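PDB 4ZQX: polyhedrin from Uranotaenia sapphirina cypovirus, which forms the crystalline matrix of the viral occlusion bodies, in which cypovirus particles are embedded, and binds ATP in its crystals. Local coordinates for residues Ser58-Asp63 with Val172-Ile177; Leu102-Arg107 with Ile117-Pro122. All coordinates share one frame; numbering follows the deposited sequence.

Contact 1 (Ser58-Asp63 with Val172-Ile177); sequences SELMWD and VSIAVI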
loop_
_atom_site.group_PDB
_atom_site.type_symbol
_atom_site.label_atom_id
_atom_site.label_comp_id
_atom_site.label_asym_id
_atom_site.label_seq_id
_atom_site.Cartn_x
_atom_site.Cartn_y
_atom_site.Cartn_z
ATOM N N SER A 58 13.361 1.454 -6.599
ATOM C CA SER A 58 13.872 0.078 -6.458
ATOM C C SER A 58 13.030 -0.955 -7.233
ATOM O O SER A 58 13.542 -1.983 -7.678
ATOM C CB SER A 58 13.975 -0.330 -4.972
ATOM O OG SER A 58 12.707 -0.349 -4.338
ATOM N N GLU A 59 11.749 -0.666 -7.406
ATOM C CA GLU A 59 10.847 -1.557 -8.117
ATOM C C GLU A 59 11.020 -1.433 -9.626
ATOM O O GLU A 59 10.663 -2.339 -10.373
ATOM C CB GLU A 59 9.384 -1.254 -7.726
ATOM C CG GLU A 59 9.033 -1.674 -6.305
ATOM C CD GLU A 59 7.689 -1.126 -5.813
ATOM O OE1 GLU A 59 7.307 0.005 -6.176
ATOM O OE2 GLU A 59 7.021 -1.837 -5.040
ATOM N N LEU A 60 11.562 -0.302 -10.071
ATOM C CA LEU A 60 11.694 -0.023 -11.499
ATOM C C LEU A 60 12.995 -0.533 -12.081
ATOM O O LEU A 60 13.178 -0.502 -13.294
ATOM C CB LEU A 60 11.614 1.486 -11.765
ATOM C CG LEU A 60 10.305 2.102 -12.246
ATOM C CD1 LEU A 60 10.545 3.571 -12.574
ATOM C CD2 LEU A 60 9.721 1.363 -13.440
ATOM N N MET A 61 13.912 -0.988 -11.236
ATOM C CA MET A 61 15.149 -1.576 -11.737
ATOM C C MET A 61 14.854 -2.965 -12.295
ATOM O O MET A 61 13.961 -3.650 -11.806
ATOM C CB MET A 61 16.170 -1.701 -10.604
ATOM C CG MET A 61 16.487 -0.405 -9.899
ATOM S SD MET A 61 17.510 0.669 -10.900
ATOM C CE MET A 61 19.102 -0.031 -10.508
ATOM N N TRP A 62 15.588 -3.385 -13.319
ATOM C CA TRP A 62 15.547 -4.782 -13.706
ATOM C C TRP A 62 16.258 -5.550 -12.610
ATOM O O TRP A 62 17.446 -5.333 -12.353
ATOM C CB TRP A 62 16.213 -5.022 -15.061
ATOM C CG TRP A 62 16.198 -6.451 -15.430
ATOM C CD1 TRP A 62 17.249 -7.311 -15.422
ATOM C CD2 TRP A 62 15.054 -7.213 -15.834
ATOM N NE1 TRP A 62 16.836 -8.568 -15.806
ATOM C CE2 TRP A 62 15.493 -8.530 -16.072
ATOM C CE3 TRP A 62 13.702 -6.903 -16.032
ATOM C CZ2 TRP A 62 14.625 -9.544 -16.485
ATOM C CZ3 TRP A 62 12.846 -7.905 -16.455
ATOM C CH2 TRP A 62 13.310 -9.207 -16.678
ATOM N N ASP A 63 15.523 -6.441 -11.957
ATOM C CA ASP A 63 15.955 -7.006 -10.674
ATOM C C ASP A 63 16.262 -8.505 -10.677
ATOM O O ASP A 63 16.271 -9.154 -9.624
ATOM C CB ASP A 63 14.924 -6.646 -9.597
ATOM C CG ASP A 63 13.505 -7.008 -9.979
ATOM O OD1 ASP A 63 13.215 -7.256 -11.161
ATOM O OD2 ASP A 63 12.665 -7.030 -9.068
ATOM N N VAL A 172 14.632 6.597 -11.626
ATOM C CA VAL A 172 13.501 7.467 -11.333
ATOM C C VAL A 172 12.465 6.689 -10.528
ATOM O O VAL A 172 12.538 5.459 -10.444
ATOM C CB VAL A 172 12.855 7.984 -12.639
ATOM C CG1 VAL A 172 13.868 8.781 -13.431
ATOM C CG2 VAL A 172 12.309 6.826 -13.458
ATOM N N SER A 173 11.517 7.420 -9.938
ATOM C CA SER A 173 10.313 6.840 -9.335
ATOM C C SER A 173 9.106 7.433 -10.060
ATOM O O SER A 173 9.249 8.405 -10.804
ATOM C CB SER A 173 10.251 7.130 -7.840
ATOM O OG SER A 173 10.300 8.525 -7.585
ATOM N N ILE A 174 7.931 6.839 -9.873
ATOM C CA ILE A 174 6.766 7.201 -10.675
ATOM C C ILE A 174 5.536 7.439 -9.827
ATOM O O ILE A 174 5.237 6.662 -8.912
ATOM C CB ILE A 174 6.409 6.073 -11.681
ATOM C CG1 ILE A 174 7.561 5.822 -12.652
ATOM C CG2 ILE A 174 5.155 6.430 -12.452
ATOM C CD1 ILE A 174 7.301 4.642 -13.593
ATOM N N ALA A 175 4.816 8.507 -10.142
ATOM C CA ALA A 175 3.487 8.733 -9.576
ATOM C C ALA A 175 2.511 9.093 -10.686
ATOM O O ALA A 175 2.655 10.125 -11.335
ATOM C CB ALA A 175 3.522 9.835 -8.545
ATOM N N VAL A 176 1.533 8.222 -10.887
ATOM C CA VAL A 176 0.506 8.404 -11.899
ATOM C C VAL A 176 -0.827 8.514 -11.178
ATOM O O VAL A 176 -1.162 7.662 -10.352
ATOM C CB VAL A 176 0.470 7.207 -12.875
ATOM C CG1 VAL A 176 -0.593 7.407 -13.958
ATOM C CG2 VAL A 176 1.800 7.036 -13.513
ATOM N N ILE A 177 -1.564 9.577 -11.472
ATOM C CA ILE A 177 -2.888 9.783 -10.911
ATOM C C ILE A 177 -3.868 9.869 -12.068
ATOM O O ILE A 177 -3.716 10.743 -12.915
ATOM C CB ILE A 177 -2.942 11.091 -10.103
ATOM C CG1 ILE A 177 -1.917 11.042 -8.971
ATOM C CG2 ILE A 177 -4.344 11.302 -9.505
ATOM C CD1 ILE A 177 -1.709 12.351 -8.247
#

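Contact 2 (Leu102-Arg107 with Ile117-Pro122); sequences LSFYLR and IDIRGP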
loop_
_atom_site.group_PDB
_atom_site.type_symbol
_atom_site.label_atom_id
_atom_site.label_comp_id
_atom_site.label_asym_id
_atom_site.label_seq_id
_atom_site.Cartn_x
_atom_site.Cartn_y
_atom_site.Cartn_z
ATOM N N LEU A 102 9.983 4.146 -20.925
ATOM C CA LEU A 102 8.747 3.825 -20.212
ATOM C C LEU A 102 7.560 4.112 -21.106
ATOM O O LEU A 102 7.542 5.130 -21.806
ATOM C CB LEU A 102 8.613 4.649 -18.942
ATOM C CG LEU A 102 9.678 4.468 -17.872
ATOM C CD1 LEU A 102 9.511 5.491 -16.763
ATOM C CD2 LEU A 102 9.593 3.079 -17.318
ATOM N N SER A 103 6.593 3.195 -21.093
ATOM C CA SER A 103 5.350 3.316 -21.833
ATOM C C SER A 103 4.202 3.231 -20.849
ATOM O O SER A 103 4.174 2.332 -20.016
ATOM C CB SER A 103 5.224 2.160 -22.823
ATOM O OG SER A 103 6.329 2.127 -23.693
ATOM N N PHE A 104 3.251 4.150 -20.981
ATOM C CA PHE A 104 2.094 4.232 -20.104
ATOM C C PHE A 104 0.846 4.014 -20.946
ATOM O O PHE A 104 0.545 4.828 -21.805
ATOM C CB PHE A 104 2.013 5.613 -19.434
ATOM C CG PHE A 104 3.169 5.919 -18.534
ATOM C CD1 PHE A 104 4.363 6.385 -19.051
ATOM C CD2 PHE A 104 3.065 5.733 -17.171
ATOM C CE1 PHE A 104 5.425 6.652 -18.224
ATOM C CE2 PHE A 104 4.122 5.999 -16.350
ATOM C CZ PHE A 104 5.307 6.458 -16.881
ATOM N N TYR A 105 0.130 2.924 -20.685
ATOM C CA TYR A 105 -1.078 2.574 -21.424
ATOM C C TYR A 105 -2.302 2.770 -20.535
ATOM O O TYR A 105 -2.389 2.163 -19.480
ATOM C CB TYR A 105 -0.981 1.123 -21.900
ATOM C CG TYR A 105 0.065 0.954 -22.975
ATOM C CD1 TYR A 105 -0.197 1.349 -24.279
ATOM C CD2 TYR A 105 1.323 0.437 -22.688
ATOM C CE1 TYR A 105 0.753 1.231 -25.273
ATOM C CE2 TYR A 105 2.272 0.289 -23.686
ATOM C CZ TYR A 105 1.980 0.702 -24.979
ATOM O OH TYR A 105 2.898 0.591 -26.013
ATOM N N LEU A 106 -3.219 3.642 -20.959
ATOM C CA LEU A 106 -4.423 3.957 -20.186
ATOM C C LEU A 106 -5.661 3.568 -20.976
ATOM O O LEU A 106 -5.768 3.909 -22.160
ATOM C CB LEU A 106 -4.494 5.464 -19.872
ATOM C CG LEU A 106 -3.552 6.049 -18.815
ATOM C CD1 LEU A 106 -2.104 6.033 -19.277
ATOM C CD2 LEU A 106 -3.973 7.472 -18.466
ATOM N N ARG A 107 -6.597 2.866 -20.342
ATOM C CA ARG A 107 -7.785 2.427 -21.061
ATOM C C ARG A 107 -9.005 2.557 -20.177
ATOM O O ARG A 107 -9.031 2.026 -19.075
ATOM C CB ARG A 107 -7.644 0.965 -21.531
ATOM C CG ARG A 107 -8.697 0.542 -22.560
ATOM C CD ARG A 107 -8.781 -0.991 -22.729
ATOM N NE ARG A 107 -9.556 -1.356 -23.915
ATOM C CZ ARG A 107 -10.881 -1.465 -23.957
ATOM N NH1 ARG A 107 -11.606 -1.265 -22.867
ATOM N NH2 ARG A 107 -11.482 -1.785 -25.095
ATOM N N ILE A 117 1.054 12.266 -15.032
ATOM C CA ILE A 117 2.154 11.313 -14.971
ATOM C C ILE A 117 3.370 12.105 -14.523
ATOM O O ILE A 117 3.842 12.977 -15.237
ATOM C CB ILE A 117 2.413 10.650 -16.337
ATOM C CG1 ILE A 117 1.159 9.903 -16.807
ATOM C CG2 ILE A 117 3.611 9.700 -16.263
ATOM C CD1 ILE A 117 1.242 9.416 -18.249
ATOM N N ASP A 118 3.853 11.805 -13.329
ATOM C CA ASP A 118 4.937 12.559 -12.723
ATOM C C ASP A 118 6.142 11.634 -12.552
ATOM O O ASP A 118 6.086 10.664 -11.794
ATOM C CB ASP A 118 4.431 13.105 -11.378
ATOM C CG ASP A 118 5.417 14.037 -10.680
ATOM O OD1 ASP A 118 6.400 14.504 -11.305
ATOM O OD2 ASP A 118 5.166 14.322 -9.486
ATOM N N ILE A 119 7.212 11.926 -13.285
ATOM C CA ILE A 119 8.479 11.207 -13.164
ATOM C C ILE A 119 9.319 11.923 -12.115
ATOM O O ILE A 119 9.720 13.087 -12.321
ATOM C CB ILE A 119 9.228 11.183 -14.486
ATOM C CG1 ILE A 119 8.327 10.654 -15.606
ATOM C CG2 ILE A 119 10.495 10.336 -14.365
ATOM C CD1 ILE A 119 7.771 9.283 -15.372
ATOM N N ARG A 120 9.556 11.227 -10.996
ATOM C CA ARG A 120 10.152 11.820 -9.794
ATOM C C ARG A 120 11.554 11.269 -9.576
ATOM O O ARG A 120 11.972 10.372 -10.282
ATOM C CB ARG A 120 9.272 11.554 -8.561
ATOM C CG ARG A 120 7.835 12.072 -8.731
ATOM C CD ARG A 120 6.937 11.720 -7.570
ATOM N NE ARG A 120 7.285 12.420 -6.331
ATOM C CZ ARG A 120 6.879 13.647 -6.013
ATOM N NH1 ARG A 120 6.113 14.348 -6.848
ATOM N NH2 ARG A 120 7.237 14.180 -4.848
ATOM N N GLY A 121 12.276 11.828 -8.606
ATOM C CA GLY A 121 13.660 11.465 -8.372
ATOM C C GLY A 121 13.844 10.104 -7.736
ATOM O O GLY A 121 12.877 9.412 -7.387
ATOM N N PRO A 122 15.108 9.703 -7.578
ATOM C CA PRO A 122 15.408 8.322 -7.177
ATOM C C PRO A 122 14.985 7.980 -5.752
ATOM O O PRO A 122 14.938 6.790 -5.408
ATOM C CB PRO A 122 16.931 8.232 -7.320
ATOM C CG PRO A 122 17.419 9.638 -7.433
ATOM C CD PRO A 122 16.307 10.468 -7.954
#

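Contact 1 (Ser58-Asp63 with Val172-Ile177)
Leu60, in the short, weakly bonded helix 57-60, sits over the start of strand 173-179, its CA 7.3 Å from that of Ser173, and no hydrogen bond joins the two segments. The contact rests on the Leu60 side chain, which sets out toward 172-177 and touches it mainly through CD1. This methyl lies 3.6 Å from CD1 of Ile174 and 3.8 Å from CG2 of Val172, so it bridges two residues that flank Ser173. It also approaches the backbone, with Leu60 CD1 3.5 Å from Val172 O, a van der Waals contact with a carbonyl oxygen. Leu60 and Ile174 meet at about a right angle, and the second methyl of the leucine, CD2, stands 4.1 Å from Ile174 CD1. Ile174 has CG1 anti to its carbonyl carbon (chi1 -61°) and an extended chain beyond it (chi2 175°), which carries CD1 out to the leucine. The chi1 of Leu60, -99°, is well away from a staggered value, which suggests some torsional strain. Ile55 of the neighbouring strand 50-55 packs against both Leu60 and Ile174, while the Leu60 carbonyl is hydrogen-bonded to Tyr35 OH. All three touching residues are buried and the side chains that meet are aliphatic, so dispersion and exclusion of water hold this short helix on the three-stranded sheet, without directional bonds.

Contact 2 (Leu102-Arg107 with Ile117-Pro122)
This is face-to-face packing between two antiparallel sheets: strand 101-107 of the six-stranded sheet lies across from strand 116-120, an outer strand, within this chain, of the three-stranded one. The axes of the short strands are 10.8 Å apart and run at 155° to each other, a spacing bridged by side chains, with no hydrogen bond between the segments. Phe104 and Ile117 carry most of the contact. Ile117 CG2 rests over one face of the Phe104 ring in a CH-pi contact, 3.8 Å from the centroid and 18° off the ring normal, displaced toward the rim beside CE2 and CZ. The other branch of Ile117 reaches back to the root of the phenylalanine, with CD1 4.0 Å from Phe104 CG. Ile119 bends at its end (chi2 -58°) and brings CD1 to 4.0 Å from Phe104 CZ; the same methyl is 4.4 Å from Leu102 CD1. Beyond this interface Asp118 OD2 takes a hydrogen bond of 2.8 Å from Arg120 NH1, part of a salt bridge, and Arg120 NH2 pairs with Asp136. Ile117, and Ile119 through its terminal methyl, thus supply apolar surface between the sheets, whereas Asp118 and Arg120 pair their charges away from Phe104.

How the contacts relate
Contacts 1 and 2 have centres 8 Å apart and share the three-stranded sheet, where strands 173-179 and 116-120 are antiparallel neighbours. Along the chain the order is 58-63, 102-107, 117-122, 172-177, so both segments of contact 2 fall between those of contact 1. They meet directly at Ser173, whose O is 2.8 Å from Arg120 N and whose OG is 2.7 Å from Gly121 O, both probable hydrogen bonds. Leu102 also packs on Ile174, linking the two hydrophobic clusters. Together the contacts seat this small sheet against helix 57-60 and the six-stranded sheet, contact 1 joining parts of the chain more than 100 residues apart, contact 2 two strands close in sequence.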